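Local coordinates for NAD-dependent protein deacylase 2 (Archaeoglobus fulgidus, PDB 4TWJ) that removes acetyl and other acyl groups from protein lysines in an NAD-dependent reaction, acting among others on the archaeal chromatin protein Alba, at residues V19-A24 against I98-D103; Y83-L88 against A109-V114; E116-M121 against E167-R172; A24-E29 against E77-H82. All coordinates share one frame; numbering follows the deposited sequence.

Contact 1. Residues V19-A24 against I98-D103. With ACT (acetate ion), chain E; ACT (acetate ion), chain F.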
# COMPACT_ATOMS: atom_id res chain seq x y z
N VAL A 19 4.46 12.37 4.18
CA VAL A 19 4.17 10.94 4.20
C VAL A 19 3.25 10.60 3.03
O VAL A 19 2.35 11.37 2.71
CB VAL A 19 3.48 10.54 5.53
CG1 VAL A 19 2.97 9.10 5.50
CG2 VAL A 19 4.46 10.74 6.69
N VAL A 20 3.51 9.47 2.38
CA VAL A 20 2.66 8.97 1.30
C VAL A 20 1.99 7.68 1.75
O VAL A 20 2.62 6.83 2.37
CB VAL A 20 3.47 8.75 0.01
CG1 VAL A 20 2.60 8.13 -1.07
CG2 VAL A 20 4.05 10.07 -0.46
N PHE A 21 0.70 7.56 1.44
CA PHE A 21 -0.15 6.44 1.85
C PHE A 21 -0.76 5.85 0.58
O PHE A 21 -1.41 6.58 -0.18
CB PHE A 21 -1.23 6.96 2.80
CG PHE A 21 -2.24 5.94 3.24
CD1 PHE A 21 -2.15 5.35 4.49
CD2 PHE A 21 -3.33 5.62 2.43
CE1 PHE A 21 -3.10 4.44 4.92
CE2 PHE A 21 -4.28 4.70 2.86
CZ PHE A 21 -4.16 4.11 4.10
N THR A 22 -0.53 4.56 0.32
CA THR A 22 -0.99 3.96 -0.93
C THR A 22 -1.84 2.71 -0.74
O THR A 22 -1.69 1.98 0.23
CB THR A 22 0.19 3.61 -1.86
OG1 THR A 22 0.98 2.56 -1.29
CG2 THR A 22 1.06 4.84 -2.08
N GLY A 23 -2.73 2.49 -1.71
CA GLY A 23 -3.56 1.30 -1.78
C GLY A 23 -3.54 0.69 -3.17
O GLY A 23 -2.67 1.01 -3.98
N ALA A 24 -4.51 -0.17 -3.43
CA ALA A 24 -4.51 -1.01 -4.64
C ALA A 24 -4.57 -0.25 -5.96
O ALA A 24 -4.17 -0.79 -6.99
CB ALA A 24 -5.65 -2.02 -4.57
N ILE A 98 3.54 4.60 3.60
CA ILE A 98 2.66 3.67 4.28
C ILE A 98 1.83 3.00 3.21
O ILE A 98 1.15 3.68 2.45
CB ILE A 98 1.74 4.39 5.28
CG1 ILE A 98 2.56 5.13 6.35
CG2 ILE A 98 0.78 3.40 5.94
CD1 ILE A 98 1.77 6.14 7.15
N THR A 99 1.86 1.67 3.13
CA THR A 99 1.12 0.99 2.07
C THR A 99 0.23 -0.13 2.59
O THR A 99 0.57 -0.83 3.54
CB THR A 99 2.04 0.46 0.95
OG1 THR A 99 1.23 0.02 -0.15
CG2 THR A 99 2.92 -0.68 1.43
N GLN A 100 -0.92 -0.27 1.93
CA GLN A 100 -1.84 -1.37 2.17
C GLN A 100 -1.51 -2.55 1.27
O GLN A 100 -2.10 -3.62 1.41
CB GLN A 100 -3.27 -0.91 1.89
CG GLN A 100 -3.74 0.25 2.76
CD GLN A 100 -5.15 0.68 2.44
OE1 GLN A 100 -6.11 0.01 2.81
NE2 GLN A 100 -5.29 1.82 1.77
N ASN A 101 -0.57 -2.35 0.34
CA ASN A 101 -0.28 -3.33 -0.71
C ASN A 101 0.76 -4.36 -0.28
O ASN A 101 1.62 -4.08 0.55
CB ASN A 101 0.21 -2.61 -1.97
CG ASN A 101 -0.76 -1.56 -2.45
OD1 ASN A 101 -1.97 -1.68 -2.25
ND2 ASN A 101 -0.24 -0.51 -3.08
N ILE A 102 0.68 -5.55 -0.87
CA ILE A 102 1.50 -6.69 -0.46
C ILE A 102 2.48 -7.13 -1.54
O ILE A 102 3.15 -8.16 -1.39
CB ILE A 102 0.61 -7.90 -0.06
CG1 ILE A 102 -0.26 -8.37 -1.23
CG2 ILE A 102 -0.26 -7.52 1.14
CD1 ILE A 102 -0.84 -9.75 -1.04
N ASP A 103 2.59 -6.33 -2.60
CA ASP A 103 3.33 -6.68 -3.81
C ASP A 103 4.78 -6.19 -3.84
O ASP A 103 5.52 -6.49 -4.78
CB ASP A 103 2.59 -6.14 -5.05
CG ASP A 103 2.28 -4.65 -4.95
OD1 ASP A 103 1.21 -4.24 -5.43
OD2 ASP A 103 3.09 -3.89 -4.38
C ACT E . -2.01 -5.45 -3.35
O ACT E . -0.81 -5.53 -3.66
OXT ACT E . -2.42 -5.75 -2.21
CH3 ACT E . -3.00 -4.98 -4.38
C ACT F . -8.36 0.52 -2.46
O ACT F . -9.22 1.14 -1.80
OXT ACT F . -7.37 0.00 -1.92
CH3 ACT F . -8.53 0.41 -3.95
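Phe21 and Ile98 pair side by side on one face of the parallel sheet, where strands 18-22 and 94-99 run together at the heart of the sirtuin's Rossmann-type domain. The Phe21 ring, with CG anti to the backbone N (chi1 176°), meets the Ile98 branch methyl obliquely, CD1 to CG2 at 3.8 Å. Farther along the same ring Gln100 comes in with its amide plane turned 42° from the ring; NE2 lies 3.2 Å from Phe21 CE2 and is hydrogen-bonded to Ser192. Thr22 and Thr99 cross on the opposite face and hydrogen-bond through their OG1 atoms, 2.8 Å apart. Thr22 OG1 also bonds His106, while Thr99 OG1 accepts from Asn101 N in an ST turn just past the strand end. Backbone bonds tie Ile98 N to Val20 O, Thr22 N to Ile98 O and Gln100 N to Thr22 O. Beyond them Gly23 and Ala24 meet Asn101. Residues 23, 24 and 100-103 belong to the experimentally defined NAD site. Two acetate ions, probably from the crystallisation liquor, accept from Ala24 N and Ile102 N. Asn101 ND2 reaches Gly23 O at 3.0 Å from above the carbonyl plane, 71° out of it.

Contact 2. Residues Y83-L88 against A109-V114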
# COMPACT_ATOMS: atom_id res chain seq x y z
N TYR A 83 7.95 5.05 -9.05
CA TYR A 83 9.24 5.71 -9.24
C TYR A 83 9.20 7.17 -8.77
O TYR A 83 10.17 7.66 -8.21
CB TYR A 83 9.69 5.62 -10.70
CG TYR A 83 10.14 4.22 -11.07
CD1 TYR A 83 11.26 3.65 -10.47
CD2 TYR A 83 9.44 3.47 -12.01
CE1 TYR A 83 11.68 2.37 -10.79
CE2 TYR A 83 9.86 2.19 -12.34
CZ TYR A 83 10.97 1.65 -11.73
OH TYR A 83 11.38 0.38 -12.06
N ALA A 84 8.07 7.84 -8.99
CA ALA A 84 7.90 9.22 -8.52
C ALA A 84 7.98 9.29 -6.99
O ALA A 84 8.65 10.17 -6.44
CB ALA A 84 6.58 9.79 -9.01
N ILE A 85 7.31 8.37 -6.32
CA ILE A 85 7.32 8.32 -4.86
C ILE A 85 8.73 7.99 -4.34
O ILE A 85 9.17 8.57 -3.35
CB ILE A 85 6.26 7.32 -4.33
CG1 ILE A 85 4.86 7.87 -4.62
CG2 ILE A 85 6.43 7.08 -2.83
CD1 ILE A 85 3.76 6.85 -4.50
N ALA A 86 9.43 7.08 -5.02
CA ALA A 86 10.82 6.80 -4.70
C ALA A 86 11.69 8.05 -4.85
O ALA A 86 12.55 8.31 -4.01
CB ALA A 86 11.35 5.67 -5.58
N GLU A 87 11.46 8.82 -5.91
CA GLU A 87 12.23 10.04 -6.17
C GLU A 87 11.99 11.11 -5.09
O GLU A 87 12.92 11.79 -4.67
CB GLU A 87 11.93 10.59 -7.57
CG GLU A 87 12.69 11.85 -7.97
CD GLU A 87 14.20 11.69 -7.97
OE1 GLU A 87 14.70 10.54 -7.98
OE2 GLU A 87 14.90 12.72 -7.99
N LEU A 88 10.74 11.24 -4.64
CA LEU A 88 10.43 12.19 -3.57
C LEU A 88 11.14 11.83 -2.26
O LEU A 88 11.48 12.72 -1.48
CB LEU A 88 8.92 12.30 -3.35
CG LEU A 88 8.14 13.01 -4.46
CD1 LEU A 88 6.64 12.82 -4.29
CD2 LEU A 88 8.50 14.49 -4.52
N ALA A 109 10.90 -0.26 -6.66
CA ALA A 109 11.10 1.03 -7.32
C ALA A 109 12.20 1.87 -6.65
O ALA A 109 12.54 2.94 -7.16
CB ALA A 109 9.79 1.81 -7.34
N GLY A 110 12.72 1.41 -5.52
CA GLY A 110 13.80 2.11 -4.81
C GLY A 110 13.42 2.77 -3.49
O GLY A 110 14.28 3.34 -2.82
N SER A 111 12.14 2.71 -3.11
CA SER A 111 11.72 3.25 -1.82
C SER A 111 12.36 2.43 -0.70
O SER A 111 12.48 1.21 -0.81
CB SER A 111 10.20 3.23 -1.67
OG SER A 111 9.57 4.11 -2.59
N ARG A 112 12.79 3.10 0.36
CA ARG A 112 13.45 2.44 1.48
C ARG A 112 12.55 2.39 2.71
O ARG A 112 12.32 1.32 3.27
CB ARG A 112 14.75 3.15 1.81
CG ARG A 112 15.79 3.05 0.71
CD ARG A 112 17.14 3.51 1.21
NE ARG A 112 18.11 3.66 0.12
CZ ARG A 112 19.36 4.10 0.28
NH1 ARG A 112 19.80 4.43 1.49
NH2 ARG A 112 20.16 4.19 -0.77
N ARG A 113 12.05 3.55 3.12
CA ARG A 113 11.21 3.64 4.31
C ARG A 113 9.77 3.29 3.97
O ARG A 113 8.92 4.17 3.81
CB ARG A 113 11.29 5.05 4.90
N VAL A 114 9.50 1.99 3.84
CA VAL A 114 8.17 1.49 3.48
C VAL A 114 7.55 0.72 4.65
O VAL A 114 8.14 -0.25 5.14
CB VAL A 114 8.23 0.57 2.24
CG1 VAL A 114 6.85 0.04 1.88
CG2 VAL A 114 8.84 1.31 1.06
O HOH W 1 9.53 6.45 -1.45
O HOH W 2 14.40 6.48 -2.44
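Tyr83 lays one ring face over the methyl of Ala109, a CH-pi contact in which CB sits 4.3 Å from the ring centroid and 27° off the ring normal. Its CB points away from the loop, yet with CG anti to the carbonyl carbon (chi1 -72°) the ring swings back, so that CD1 and CE1 border both the methyl and the carbonyl of Ala109. One turn on, Ala86 points toward the loop and sets its CB 3.4 Å from Ala109 O. The small side chain allows the close approach of helix and loop, with CA of Ala86 only 4.7 Å from CA of Ser111. The loop here is the link between helix 105-108 and edge strand 114-116 of the Rossmann-type sheet, and it packs on helix 80-90. Gly110 ends the short helix in a Schellman motif; its positive phi (109°) would press a CB against the preceding carbonyl oxygen. Ser111 OG lies against Ala86, 3.6 Å from CA. No direct hydrogen bond crosses between the two segments, but two waters do the bridging. One lies 2.6 Å from Ser111 OG and donates weakly to Ile85 O. The other donates to both Ala86 O and Gly110 O, joining a helix carbonyl to a loop carbonyl. Farther along, Glu89 of the same helix takes the backbone N-H groups of Arg112 and Arg113 on its two carboxylate oxygens.

Contact 3. Residues E116-M121 against E167-R172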
# COMPACT_ATOMS: atom_id res chain seq x y z
N GLU A 116 4.69 -1.65 5.59
CA GLU A 116 3.74 -2.59 4.99
C GLU A 116 2.67 -2.97 6.01
O GLU A 116 2.82 -3.92 6.78
CB GLU A 116 4.47 -3.83 4.47
CG GLU A 116 5.38 -3.52 3.28
CD GLU A 116 6.15 -4.73 2.80
OE1 GLU A 116 6.14 -4.98 1.57
OE2 GLU A 116 6.77 -5.42 3.63
N LEU A 117 1.58 -2.21 6.00
CA LEU A 117 0.49 -2.41 6.95
C LEU A 117 -0.10 -3.80 6.91
O LEU A 117 -0.52 -4.33 7.93
CB LEU A 117 -0.64 -1.41 6.69
CG LEU A 117 -0.31 0.07 6.90
CD1 LEU A 117 -1.53 0.90 6.52
CD2 LEU A 117 0.12 0.35 8.33
N HIS A 118 -0.14 -4.39 5.72
CA HIS A 118 -0.76 -5.70 5.53
C HIS A 118 0.24 -6.79 5.18
O HIS A 118 -0.14 -7.83 4.65
CB HIS A 118 -1.85 -5.59 4.47
CG HIS A 118 -2.93 -4.63 4.83
ND1 HIS A 118 -3.59 -3.85 3.90
CD2 HIS A 118 -3.47 -4.31 6.03
CE1 HIS A 118 -4.49 -3.10 4.51
NE2 HIS A 118 -4.44 -3.36 5.80
N GLY A 119 1.50 -6.55 5.52
CA GLY A 119 2.57 -7.50 5.24
C GLY A 119 2.87 -7.64 3.77
O GLY A 119 2.68 -6.69 2.99
N SER A 120 3.35 -8.81 3.37
CA SER A 120 3.70 -9.06 1.97
C SER A 120 3.81 -10.55 1.70
O SER A 120 3.80 -11.35 2.63
CB SER A 120 5.03 -8.40 1.61
OG SER A 120 6.12 -9.14 2.14
N MET A 121 3.95 -10.90 0.42
CA MET A 121 4.07 -12.30 0.00
C MET A 121 5.47 -12.88 0.24
O MET A 121 5.66 -14.08 0.07
CB MET A 121 3.74 -12.43 -1.49
CG MET A 121 2.33 -12.01 -1.86
SD MET A 121 1.07 -13.08 -1.14
CE MET A 121 1.48 -14.65 -1.87
N GLU A 167 -7.83 -10.41 10.42
CA GLU A 167 -6.61 -10.52 11.21
C GLU A 167 -6.16 -9.15 11.71
O GLU A 167 -6.37 -8.15 11.03
CB GLU A 167 -5.47 -11.12 10.38
CG GLU A 167 -5.74 -12.53 9.90
CD GLU A 167 -4.48 -13.21 9.40
OE1 GLU A 167 -3.91 -14.05 10.14
OE2 GLU A 167 -4.04 -12.90 8.27
N PRO A 168 -5.51 -9.10 12.88
CA PRO A 168 -4.92 -7.85 13.34
C PRO A 168 -3.65 -7.53 12.55
O PRO A 168 -3.04 -8.42 11.96
CB PRO A 168 -4.59 -8.14 14.80
CG PRO A 168 -4.31 -9.59 14.83
CD PRO A 168 -5.23 -10.21 13.82
N LEU A 169 -3.27 -6.26 12.54
CA LEU A 169 -2.08 -5.84 11.80
C LEU A 169 -0.84 -6.03 12.65
O LEU A 169 -0.94 -6.06 13.88
CB LEU A 169 -2.20 -4.37 11.37
CG LEU A 169 -3.02 -4.10 10.12
CD1 LEU A 169 -4.47 -4.53 10.28
CD2 LEU A 169 -2.93 -2.63 9.75
N PRO A 170 0.33 -6.13 12.01
CA PRO A 170 1.58 -6.21 12.78
C PRO A 170 1.74 -4.96 13.64
O PRO A 170 1.63 -3.83 13.14
CB PRO A 170 2.67 -6.30 11.70
CG PRO A 170 2.03 -5.84 10.44
CD PRO A 170 0.58 -6.19 10.56
N GLN A 171 2.00 -5.17 14.93
CA GLN A 171 1.92 -4.09 15.92
C GLN A 171 3.00 -3.03 15.77
O GLN A 171 2.72 -1.84 15.88
CB GLN A 171 1.96 -4.68 17.33
CG GLN A 171 0.72 -5.49 17.66
CD GLN A 171 0.79 -6.14 19.03
OE1 GLN A 171 1.77 -5.99 19.76
NE2 GLN A 171 -0.27 -6.86 19.38
N ARG A 172 4.24 -3.47 15.53
CA ARG A 172 5.35 -2.54 15.37
C ARG A 172 5.12 -1.64 14.16
O ARG A 172 5.29 -0.42 14.25
CB ARG A 172 6.68 -3.30 15.21
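With CG anti to the carbonyl carbon (chi1 -82°) and chi2 near 62°, Leu169 brings its CG and CD2 up to the turn that carries His118. His118 has its own CG anti to the carbonyl carbon (chi1 -61°), which returns the ring toward Leu169 although its CB points away. The leucine meets this ring at the edge, near its plane, with CG 4.1 Å from His118 CD2, while CB of the neighbouring Leu117 lies over one face. Leu169 CD2 also touches Leu117 CB at 4.0 Å. The carbonyl O of Leu117 lies against Leu169 and Pro170, 3.3 Å from Leu169 CG and 3.4 Å from Pro170 CD. Residues 116-119 form a type I beta turn, closed by Gly119 N to Glu116 O, and Pro170 is the N-cap of helix 171-182. His118 is the predicted proton acceptor of the sirtuin active site; its ND1 bonds the backbone O of Gln100, and both His118 and Leu169 pack on the modified side chain of the bound peptide. An alanine in place of Leu169 would probably open a gap beside the imidazole edge and leave the peptide's modified side chain without part of its apolar wall. No hydrogen bond crosses this contact, which holds by packing; Leu117 O is buried against carbon atoms without a polar partner, probably at some cost in desolvation.

Contact 4. Residues A24-E29 against E77-H82. With ACT (acetate ion), chain F.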
# COMPACT_ATOMS: atom_id res chain seq x y z
N ALA A 24 -4.51 -0.17 -3.43
CA ALA A 24 -4.51 -1.01 -4.64
C ALA A 24 -4.57 -0.25 -5.96
O ALA A 24 -4.17 -0.79 -6.99
CB ALA A 24 -5.65 -2.02 -4.57
N GLY A 25 -5.06 0.99 -5.93
CA GLY A 25 -5.16 1.82 -7.14
C GLY A 25 -3.84 2.05 -7.85
O GLY A 25 -3.81 2.26 -9.07
N ILE A 26 -2.73 2.00 -7.11
CA ILE A 26 -1.39 2.19 -7.67
C ILE A 26 -0.78 0.87 -8.19
O ILE A 26 0.17 0.89 -8.97
CB ILE A 26 -0.47 2.85 -6.61
CG1 ILE A 26 0.68 3.62 -7.27
CG2 ILE A 26 0.07 1.82 -5.62
CD1 ILE A 26 1.57 4.33 -6.27
N SER A 27 -1.34 -0.26 -7.75
CA SER A 27 -0.83 -1.59 -8.12
C SER A 27 -1.60 -2.25 -9.26
O SER A 27 -1.07 -3.13 -9.93
CB SER A 27 -0.86 -2.51 -6.90
OG SER A 27 0.03 -2.07 -5.89
N ALA A 28 -2.86 -1.85 -9.45
CA ALA A 28 -3.74 -2.50 -10.43
C ALA A 28 -3.71 -1.78 -11.78
O ALA A 28 -3.73 -0.55 -11.84
CB ALA A 28 -5.16 -2.56 -9.89
N GLU A 29 -3.67 -2.57 -12.85
CA GLU A 29 -3.79 -2.09 -14.23
C GLU A 29 -3.18 -3.09 -15.21
O GLU A 29 -2.20 -3.76 -14.89
CB GLU A 29 -3.13 -0.72 -14.42
N GLU A 77 5.78 -5.11 -12.60
CA GLU A 77 6.92 -4.33 -12.12
C GLU A 77 6.47 -2.90 -11.80
O GLU A 77 5.38 -2.50 -12.21
CB GLU A 77 8.02 -4.33 -13.18
CG GLU A 77 8.74 -5.66 -13.30
CD GLU A 77 9.84 -5.66 -14.34
OE1 GLU A 77 10.87 -6.33 -14.11
OE2 GLU A 77 9.68 -4.99 -15.38
N PRO A 78 7.30 -2.13 -11.08
CA PRO A 78 6.89 -0.77 -10.71
C PRO A 78 6.54 0.12 -11.90
O PRO A 78 7.15 0.02 -12.96
CB PRO A 78 8.12 -0.22 -9.98
CG PRO A 78 8.84 -1.42 -9.47
CD PRO A 78 8.59 -2.50 -10.47
N ASN A 79 5.54 0.98 -11.71
CA ASN A 79 5.10 1.96 -12.70
C ASN A 79 5.60 3.36 -12.31
O ASN A 79 6.21 3.52 -11.25
CB ASN A 79 3.57 1.91 -12.85
CG ASN A 79 2.82 2.29 -11.58
OD1 ASN A 79 3.06 3.34 -10.99
ND2 ASN A 79 1.90 1.43 -11.16
N PRO A 80 5.37 4.37 -13.17
CA PRO A 80 5.86 5.73 -12.89
C PRO A 80 5.42 6.35 -11.56
O PRO A 80 6.13 7.21 -11.03
CB PRO A 80 5.33 6.54 -14.07
CG PRO A 80 5.27 5.55 -15.18
CD PRO A 80 4.79 4.29 -14.53
N ALA A 81 4.28 5.93 -11.02
CA ALA A 81 3.84 6.41 -9.71
C ALA A 81 4.79 5.92 -8.60
O ALA A 81 5.15 6.69 -7.71
CB ALA A 81 2.41 5.98 -9.42
N HIS A 82 5.19 4.65 -8.68
CA HIS A 82 6.15 4.10 -7.72
C HIS A 82 7.49 4.80 -7.82
O HIS A 82 8.11 5.11 -6.81
CB HIS A 82 6.34 2.60 -7.92
CG HIS A 82 5.11 1.78 -7.67
ND1 HIS A 82 4.33 1.28 -8.68
CD2 HIS A 82 4.53 1.37 -6.51
CE1 HIS A 82 3.32 0.60 -8.17
NE2 HIS A 82 3.42 0.64 -6.86
C ACT F . -8.36 0.52 -2.46
O ACT F . -9.22 1.14 -1.80
OXT ACT F . -7.37 0.00 -1.92
CH3 ACT F . -8.53 0.41 -3.95
O HOH W 3 2.03 -0.56 -4.92
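The imidazole of His82 carries Ile26 over one face, with CG1 4.0 Å above the plane and offset toward the rim, while a water lies in plane at its edge. That water is 2.7 Å from His82 NE2 and donates to Ser27 OG, so it bridges the helix to the loop; Ser27 OG is bonded also to Asp103. At the other ring nitrogen, ND1 accepts from Asn79 N at 3.3 Å, the donor tilted 17° from the ring plane. A second ring, that of His106, meets His82 edge-to-face. Ile26 has CG1 anti to its backbone N (chi1 -155°), which carries CG1 and CD1 across His82 to Ala81, where CG1 stands 3.6 Å from Ala81 CB. These contacts seat the loop after strand 18-22, part of the experimentally defined NAD site, on the start of helix 80-90. Asn79 is the N-cap of that helix and forms a capping box with His82. Its OD1 accepts from Ala81 N at 2.9 Å and weakly from His82 N. The other end of the amide faces the loop: ND2 donates to Ile26 O at 2.8 Å, with the oxygen close to the amide plane. Replacing Asn79 by a leucine would probably leave Ile26 O without this donor and the N-H of Ala81 without its cap. The loop has its own tie as well, since Ala24 O accepts from both Ser27 N and Ala28 N. Beside the Asn79 bond, His82 CE1 also approaches Ile26 O, at 3.3 Å.

Contacts 1, 2 and 4 lie in the Rossmann-type domain, contact 1 about 2 Å from the centre of the chain; contact 3 lies where the chain passes to and from the zinc-binding part. The centres of contacts 2 and 3 are about 12 Å from that of contact 1, and that of contact 4 about 10 Å. Contacts 2 and 4 share helix 80-90, and Ile85 packs on both Val20 and Ile26. The centres of contacts 3 and 4 are about 20 Å apart. Contact 4 begins at Ala24, shared with contact 1, and closes before the latter's second segment; contact 2 alternates with contact 1, and contact 3 comes last. Contact 1 joins the NAD loop of contact 4 (Asp103 to Ser27) to the predicted catalytic histidine of contact 3.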